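Local structure of uncharacterized protein (Bacteroides eggerthii, 4FTD) at residues 192-197 / 411-416; 162-167 / 200-205. The protein is of unknown function but combines a six-bladed beta-propeller with an immunoglobulin-like domain, and may have a part in carbohydrate metabolism. All coordinates share one frame; numbering follows the deposited sequence.

Interaction 1: residues 192-197 / 411-416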
ATOM      1  N   TYR A 192      -7.686  27.374  -0.741  1.00 34.96           N
ATOM      2  CA  TYR A 192      -7.302  26.003  -1.040  1.00 36.56           C
ATOM      3  C   TYR A 192      -7.556  25.152   0.221  1.00 35.10           C
ATOM      4  O   TYR A 192      -7.588  25.653   1.347  1.00 40.86           O
ATOM      5  CB  TYR A 192      -5.892  25.865  -1.566  1.00 34.87           C
ATOM      6  CG  TYR A 192      -4.966  26.923  -1.022  1.00 34.35           C
ATOM      7  CD1 TYR A 192      -4.452  26.808   0.260  1.00 35.32           C
ATOM      8  CD2 TYR A 192      -4.646  28.038  -1.774  1.00 40.30           C
ATOM      9  CE1 TYR A 192      -3.671  27.809   0.800  1.00 35.72           C
ATOM     10  CE2 TYR A 192      -3.822  29.056  -1.243  1.00 37.55           C
ATOM     11  CZ  TYR A 192      -3.360  28.914   0.036  1.00 36.21           C
ATOM     12  OH  TYR A 192      -2.579  29.826   0.620  1.00 42.04           O
ATOM     13  N   ASN A 193      -7.722  23.868  -0.020  1.00 34.89           N
ATOM     14  CA  ASN A 193      -8.073  22.907   1.001  1.00 32.39           C
ATOM     15  C   ASN A 193      -7.584  21.531   0.648  1.00 35.99           C
ATOM     16  O   ASN A 193      -6.715  21.017   1.330  1.00 33.54           O
ATOM     17  CB  ASN A 193      -9.565  22.929   1.247  1.00 30.72           C
ATOM     18  CG  ASN A 193      -9.969  22.194   2.537  1.00 39.54           C
ATOM     19  OD1 ASN A 193      -9.337  22.402   3.567  1.00 36.53           O
ATOM     20  ND2 ASN A 193     -11.032  21.364   2.494  1.00 33.67           N
HETATM   21  N   MSE A 194      -8.072  20.925  -0.444  1.00 36.05           N
HETATM   22  CA  MSE A 194      -7.552  19.593  -0.875  1.00 36.05           C
HETATM   23  C   MSE A 194      -6.559  19.803  -2.011  1.00 35.87           C
HETATM   24  O   MSE A 194      -6.507  20.849  -2.599  1.00 36.34           O
HETATM   25  CB  MSE A 194      -8.692  18.712  -1.386  1.00 35.03           C
HETATM   26  CG  MSE A 194      -9.702  18.397  -0.337  1.00 37.76           C
HETATM   27 SE   MSE A 194      -8.902  17.211   1.080  0.75 44.97          SE
HETATM   28  CE  MSE A 194      -8.892  18.374   2.685  1.00 37.62           C
ATOM     29  N   GLY A 195      -5.784  18.775  -2.319  1.00 33.99           N
ATOM     30  CA  GLY A 195      -4.939  18.810  -3.509  1.00 30.20           C
ATOM     31  C   GLY A 195      -4.300  17.447  -3.702  1.00 32.37           C
ATOM     32  O   GLY A 195      -4.541  16.539  -2.907  1.00 36.32           O
ATOM     33  N   ALA A 196      -3.403  17.354  -4.658  1.00 34.19           N
ATOM     34  CA  ALA A 196      -2.777  16.090  -4.986  1.00 34.64           C
ATOM     35  C   ALA A 196      -1.548  16.369  -5.854  1.00 34.16           C
ATOM     36  O   ALA A 196      -1.501  17.333  -6.634  1.00 39.99           O
ATOM     37  CB  ALA A 196      -3.783  15.188  -5.732  1.00 39.91           C
ATOM     38  N   LEU A 197      -0.603  15.454  -5.752  1.00 34.51           N
ATOM     39  CA  LEU A 197       0.524  15.297  -6.644  1.00 39.53           C
ATOM     40  C   LEU A 197       0.204  14.133  -7.599  1.00 39.17           C
ATOM     41  O   LEU A 197      -0.071  13.024  -7.171  1.00 40.56           O
ATOM     42  CB  LEU A 197       1.765  14.952  -5.848  1.00 39.27           C
ATOM     43  CG  LEU A 197       2.573  16.013  -5.176  1.00 48.29           C
ATOM     44  CD1 LEU A 197       3.651  15.373  -4.260  1.00 43.89           C
ATOM     45  CD2 LEU A 197       3.211  16.899  -6.237  1.00 53.12           C
ATOM     46  N   LEU A 411      -9.767  14.745   7.913  1.00 41.21           N
ATOM     47  CA  LEU A 411      -9.452  14.430   6.532  1.00 38.78           C
ATOM     48  C   LEU A 411      -8.095  13.665   6.537  1.00 34.84           C
ATOM     49  O   LEU A 411      -7.136  14.028   7.304  1.00 42.24           O
ATOM     50  CB  LEU A 411      -9.413  15.678   5.621  1.00 42.74           C
ATOM     51  CG  LEU A 411     -10.783  16.305   5.226  1.00 42.59           C
ATOM     52  CD1 LEU A 411     -11.680  15.306   4.485  1.00 37.85           C
ATOM     53  CD2 LEU A 411     -11.476  16.916   6.433  1.00 38.54           C
ATOM     54  N   ALA A 412      -8.083  12.576   5.768  1.00 38.43           N
ATOM     55  CA  ALA A 412      -6.937  11.663   5.651  1.00 36.29           C
ATOM     56  C   ALA A 412      -6.708  11.313   4.198  1.00 41.00           C
ATOM     57  O   ALA A 412      -7.663  11.246   3.418  1.00 36.96           O
ATOM     58  CB  ALA A 412      -7.143  10.381   6.459  1.00 36.97           C
ATOM     59  N   GLN A 413      -5.436  11.154   3.833  1.00 35.42           N
ATOM     60  CA  GLN A 413      -5.020  10.839   2.485  1.00 37.62           C
ATOM     61  C   GLN A 413      -4.064   9.624   2.551  1.00 41.85           C
ATOM     62  O   GLN A 413      -3.427   9.329   3.576  1.00 36.40           O
ATOM     63  CB  GLN A 413      -4.260  12.008   1.806  1.00 33.64           C
ATOM     64  CG  GLN A 413      -5.080  13.279   1.621  1.00 36.53           C
ATOM     65  CD  GLN A 413      -5.309  14.048   2.893  1.00 39.82           C
ATOM     66  OE1 GLN A 413      -4.391  14.187   3.719  1.00 37.94           O
ATOM     67  NE2 GLN A 413      -6.514  14.584   3.060  1.00 36.23           N
ATOM     68  N   THR A 414      -4.031   8.914   1.442  1.00 35.26           N
ATOM     69  CA  THR A 414      -3.072   7.841   1.189  1.00 40.28           C
ATOM     70  C   THR A 414      -2.452   8.070  -0.180  1.00 38.27           C
ATOM     71  O   THR A 414      -3.006   8.750  -1.051  1.00 38.63           O
ATOM     72  CB  THR A 414      -3.700   6.438   1.228  1.00 40.40           C
ATOM     73  OG1 THR A 414      -4.720   6.344   0.229  1.00 43.69           O
ATOM     74  CG2 THR A 414      -4.240   6.122   2.612  1.00 39.34           C
ATOM     75  N   ASP A 415      -1.292   7.474  -0.374  1.00 37.59           N
ATOM     76  CA  ASP A 415      -0.605   7.497  -1.672  1.00 36.52           C
ATOM     77  C   ASP A 415       0.450   6.401  -1.646  1.00 43.06           C
ATOM     78  O   ASP A 415       0.791   5.902  -0.588  1.00 40.07           O
ATOM     79  CB  ASP A 415       0.082   8.851  -1.941  1.00 35.49           C
ATOM     80  CG  ASP A 415      -0.818   9.871  -2.654  1.00 45.75           C
ATOM     81  OD1 ASP A 415      -1.468   9.530  -3.699  1.00 41.30           O
ATOM     82  OD2 ASP A 415      -0.827  11.043  -2.175  1.00 39.55           O
ATOM     83  N   TYR A 416       0.967   6.040  -2.808  1.00 44.69           N
ATOM     84  CA  TYR A 416       2.045   5.061  -2.843  1.00 44.57           C
ATOM     85  C   TYR A 416       2.900   5.276  -4.045  1.00 46.65           C
ATOM     86  O   TYR A 416       2.469   5.927  -4.992  1.00 45.10           O
ATOM     87  CB  TYR A 416       1.468   3.634  -2.846  1.00 41.50           C
ATOM     88  CG  TYR A 416       0.718   3.281  -4.103  1.00 43.33           C
ATOM     89  CD1 TYR A 416      -0.648   3.560  -4.234  1.00 54.30           C
ATOM     90  CD2 TYR A 416       1.366   2.640  -5.169  1.00 50.44           C
ATOM     91  CE1 TYR A 416      -1.327   3.234  -5.399  1.00 52.16           C
ATOM     92  CE2 TYR A 416       0.689   2.315  -6.331  1.00 57.61           C
ATOM     93  CZ  TYR A 416      -0.651   2.611  -6.425  1.00 54.78           C
ATOM     94  OH  TYR A 416      -1.292   2.291  -7.546  1.00 54.85           O
TER
HETATM   95  O   HOH W   1      -2.006  11.614  -5.491  1.00 46.05           O

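Interaction 2: residues 162-167 / 200-205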
ATOM      1  N   PRO A 162       0.828  26.653   0.615  1.00 34.11           N
ATOM      2  CA  PRO A 162       1.075  25.280   0.160  1.00 34.18           C
ATOM      3  C   PRO A 162       2.480  25.055  -0.401  1.00 34.22           C
ATOM      4  O   PRO A 162       3.034  25.924  -1.099  1.00 40.74           O
ATOM      5  CB  PRO A 162      -0.011  25.073  -0.907  1.00 34.70           C
ATOM      6  CG  PRO A 162      -1.128  25.995  -0.448  1.00 36.37           C
ATOM      7  CD  PRO A 162      -0.404  27.216   0.079  1.00 35.06           C
ATOM      8  N   HIS A 163       3.067  23.922  -0.040  1.00 36.21           N
ATOM      9  CA  HIS A 163       4.428  23.684  -0.338  1.00 34.64           C
ATOM     10  C   HIS A 163       4.757  22.219  -0.524  1.00 37.57           C
ATOM     11  O   HIS A 163       3.993  21.360  -0.176  1.00 37.34           O
ATOM     12  CB  HIS A 163       5.318  24.279   0.766  1.00 41.12           C
ATOM     13  CG  HIS A 163       5.025  23.756   2.139  1.00 38.29           C
ATOM     14  ND1 HIS A 163       3.938  24.200   2.874  1.00 37.58           N
ATOM     15  CD2 HIS A 163       5.700  22.870   2.936  1.00 41.12           C
ATOM     16  CE1 HIS A 163       3.976  23.617   4.075  1.00 42.13           C
ATOM     17  NE2 HIS A 163       5.011  22.780   4.128  1.00 37.39           N
ATOM     18  N   LEU A 164       5.900  22.001  -1.151  1.00 36.61           N
ATOM     19  CA  LEU A 164       6.490  20.686  -1.350  1.00 40.68           C
ATOM     20  C   LEU A 164       7.684  20.499  -0.409  1.00 44.10           C
ATOM     21  O   LEU A 164       8.334  21.458  -0.002  1.00 44.85           O
ATOM     22  CB  LEU A 164       6.929  20.522  -2.804  1.00 43.39           C
ATOM     23  CG  LEU A 164       5.873  20.694  -3.889  1.00 42.03           C
ATOM     24  CD1 LEU A 164       6.533  20.657  -5.265  1.00 47.24           C
ATOM     25  CD2 LEU A 164       4.798  19.650  -3.786  1.00 41.53           C
ATOM     26  N   LEU A 165       7.933  19.250  -0.062  1.00 39.91           N
ATOM     27  CA  LEU A 165       9.073  18.823   0.711  1.00 44.12           C
ATOM     28  C   LEU A 165       9.702  17.712  -0.133  1.00 44.83           C
ATOM     29  O   LEU A 165       9.045  16.766  -0.523  1.00 42.16           O
ATOM     30  CB  LEU A 165       8.580  18.293   2.039  1.00 41.27           C
ATOM     31  CG  LEU A 165       7.806  19.212   3.007  1.00 46.07           C
ATOM     32  CD1 LEU A 165       7.166  18.408   4.126  1.00 37.59           C
ATOM     33  CD2 LEU A 165       8.752  20.258   3.613  1.00 37.65           C
ATOM     34  N   LYS A 166      10.960  17.848  -0.455  1.00 42.64           N
ATOM     35  CA  LYS A 166      11.647  16.836  -1.238  1.00 47.63           C
ATOM     36  C   LYS A 166      11.832  15.597  -0.330  1.00 45.32           C
ATOM     37  O   LYS A 166      12.308  15.693   0.813  1.00 40.25           O
ATOM     38  CB  LYS A 166      12.990  17.409  -1.707  1.00 49.23           C
ATOM     39  CG  LYS A 166      13.342  17.116  -3.153  1.00 69.84           C
ATOM     40  CD  LYS A 166      14.795  17.429  -3.508  1.00 71.37           C
ATOM     41  CE  LYS A 166      15.283  18.817  -3.107  1.00 94.54           C
ATOM     42  NZ  LYS A 166      14.488  19.932  -3.693  1.00 90.43           N
ATOM     43  N   VAL A 167      11.395  14.445  -0.807  1.00 43.38           N
ATOM     44  CA  VAL A 167      11.526  13.192  -0.047  1.00 43.52           C
ATOM     45  C   VAL A 167      12.993  12.872   0.323  1.00 45.98           C
ATOM     46  O   VAL A 167      13.259  12.466   1.458  1.00 53.06           O
ATOM     47  CB  VAL A 167      10.854  12.021  -0.771  1.00 45.37           C
ATOM     48  CG1 VAL A 167      11.183  10.709  -0.056  1.00 46.78           C
ATOM     49  CG2 VAL A 167       9.341  12.278  -0.812  1.00 43.65           C
ATOM     50  N   GLY A 200       3.684  14.155 -11.626  1.00 41.12           N
ATOM     51  CA  GLY A 200       4.631  15.249 -11.456  1.00 41.84           C
ATOM     52  C   GLY A 200       4.020  16.661 -11.404  1.00 44.60           C
ATOM     53  O   GLY A 200       4.762  17.629 -11.365  1.00 50.61           O
ATOM     54  N   HIS A 201       2.691  16.769 -11.449  1.00 43.38           N
ATOM     55  CA  HIS A 201       1.996  18.047 -11.386  1.00 42.05           C
ATOM     56  C   HIS A 201       1.327  18.215 -10.036  1.00 40.92           C
ATOM     57  O   HIS A 201       1.000  17.237  -9.380  1.00 44.19           O
ATOM     58  CB  HIS A 201       0.889  18.082 -12.448  1.00 43.34           C
ATOM     59  CG  HIS A 201       1.346  17.631 -13.794  1.00 45.91           C
ATOM     60  ND1 HIS A 201       2.444  18.178 -14.428  1.00 49.30           N
ATOM     61  CD2 HIS A 201       0.886  16.661 -14.607  1.00 49.75           C
ATOM     62  CE1 HIS A 201       2.633  17.561 -15.580  1.00 49.39           C
ATOM     63  NE2 HIS A 201       1.687  16.651 -15.724  1.00 49.32           N
ATOM     64  N   VAL A 202       1.068  19.461  -9.662  1.00 39.66           N
ATOM     65  CA  VAL A 202       0.303  19.763  -8.474  1.00 36.99           C
ATOM     66  C   VAL A 202      -1.095  20.255  -8.870  1.00 36.37           C
ATOM     67  O   VAL A 202      -1.263  21.057  -9.808  1.00 39.15           O
ATOM     68  CB  VAL A 202       0.993  20.813  -7.607  1.00 47.84           C
ATOM     69  CG1 VAL A 202       0.141  21.102  -6.370  1.00 41.10           C
ATOM     70  CG2 VAL A 202       2.392  20.326  -7.259  1.00 42.74           C
ATOM     71  N   TYR A 203      -2.087  19.724  -8.166  1.00 35.48           N
ATOM     72  CA  TYR A 203      -3.448  20.190  -8.246  1.00 38.26           C
ATOM     73  C   TYR A 203      -3.885  20.660  -6.877  1.00 37.99           C
ATOM     74  O   TYR A 203      -3.648  19.953  -5.910  1.00 38.11           O
ATOM     75  CB  TYR A 203      -4.370  19.049  -8.610  1.00 37.15           C
ATOM     76  CG  TYR A 203      -4.187  18.513 -10.016  1.00 37.44           C
ATOM     77  CD1 TYR A 203      -3.159  17.592 -10.309  1.00 39.38           C
ATOM     78  CD2 TYR A 203      -4.993  18.935 -11.037  1.00 42.90           C
ATOM     79  CE1 TYR A 203      -2.974  17.125 -11.622  1.00 40.81           C
ATOM     80  CE2 TYR A 203      -4.835  18.448 -12.312  1.00 36.21           C
ATOM     81  CZ  TYR A 203      -3.830  17.539 -12.594  1.00 41.30           C
ATOM     82  OH  TYR A 203      -3.614  17.107 -13.881  1.00 41.99           O
ATOM     83  N   LEU A 204      -4.554  21.808  -6.802  1.00 34.57           N
ATOM     84  CA  LEU A 204      -5.222  22.236  -5.586  1.00 39.60           C
ATOM     85  C   LEU A 204      -6.657  22.638  -5.908  1.00 33.16           C
ATOM     86  O   LEU A 204      -6.937  23.124  -6.976  1.00 36.86           O
ATOM     87  CB  LEU A 204      -4.509  23.417  -4.928  1.00 36.62           C
ATOM     88  CG  LEU A 204      -3.066  23.331  -4.398  1.00 39.39           C
ATOM     89  CD1 LEU A 204      -2.710  24.623  -3.711  1.00 36.96           C
ATOM     90  CD2 LEU A 204      -2.880  22.164  -3.456  1.00 32.79           C
ATOM     91  N   SER A 205      -7.550  22.521  -4.915  1.00 36.19           N
ATOM     92  CA  SER A 205      -8.906  22.968  -5.058  1.00 36.58           C
ATOM     93  C   SER A 205      -9.312  23.837  -3.863  1.00 34.55           C
ATOM     94  O   SER A 205      -8.881  23.567  -2.732  1.00 37.00           O
ATOM     95  CB  SER A 205      -9.845  21.787  -5.217  1.00 34.03           C
ATOM     96  OG  SER A 205      -9.637  20.758  -4.222  1.00 37.85           O
TER

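Interaction 1: residues 192-197 / 411-416
Met194 and Leu411 are the residues whose CA atoms lie nearest across the segments, 9.2 Å apart; the strands run in roughly the same direction and exchange no direct hydrogen bond. The gap is crossed by Met194, built as selenomethionine. Its chain bends at chi2 (-68°) and again at chi3 (113°), which carries the terminal methyl onto the leucine: Met194 CE sits 3.8 Å from Leu411 CG and 4.0 Å from Leu411 CB, the two side chains meeting at about a right angle. The selenium lies 4.1 Å from Gln413 NE2, a loose contact and not a hydrogen bond; NE2 is hydrogen-bonded to Arg139 O, and OE1 to Ala141 N.

Each strand is an edge strand of its own four-stranded antiparallel sheet, the one nearest the propeller axis, and strand 138-143, the inner strand of the blade between them, touches both. Segment 192-197 also carries a classic beta bulge, Asn193 and Met194 both facing Ser205. At the other end the contact turns polar. One water donates to Leu197 O at 2.9 Å and to Asp415 OD1 at 2.8 Å, while Lys343 forms a salt bridge with the same carboxylate oxygen. Asp415 OD2 is hydrogen-bonded to Ser142 OG, which also pairs with Leu197 N.

Interaction 2: residues 162-167 / 200-205
Leu204 CD1 comes to the CB-CG edge of the Pro162 ring, near the ring plane and not over a face: it is 3.9 Å from both Pro162 CB and Pro162 CG, so the methyl straddles that bond, and Tyr192 packs on the same proline. The aromatic groups of strand 201-207 lie on its other face: the ring of Tyr203 stands edge-to-face with Tyr219, its hydroxyl hydrogen-bonded to His279 O, and the His201 ring meets those of Tyr219 and His279. The contact joins two neighbouring blades of the beta-propeller, strand 163-166 being the third in order across its four-stranded sheet and strand 201-207 the second in the next. No hydrogen bond links them, and CA of Leu164 stands 9.5 Å from CA of Val202, a spacing that fits sheets packed face to face through their side chains. Val202 and Leu204 point toward the preceding blade, where Leu204 also touches Val151. In Leu204, chi1 (-62°) sets CG beside the backbone N and chi2 (-175°) then turns CD1 to the proline. Further along, Leu164 and Val202 both touch Leu197, and their own meeting is a looser one, with Leu164 CD2 4.3 Å from Val202 CG2.

Both contacts are buried, their centres 10 Å apart, and they share one sheet: 192-197 of interaction 1 and 200-205 of interaction 2 lie on adjacent antiparallel strands, with Ala196 N 2.9 Å from Tyr203 O in a probable hydrogen bond. Side chains join them too, Tyr192 CE1 packing 3.4 Å from Pro162 CG and Leu197 CD2 3.7 Å from Val202 CG2. Their chemistry differs with strand order. Interaction 1 brings innermost strands together through an apolar contact, a loose approach to an amide and a water bridge to a carboxylate whose salt bridge is to Lys343; interaction 2 is purely apolar between the segments and joins the second and third strands of their sheets.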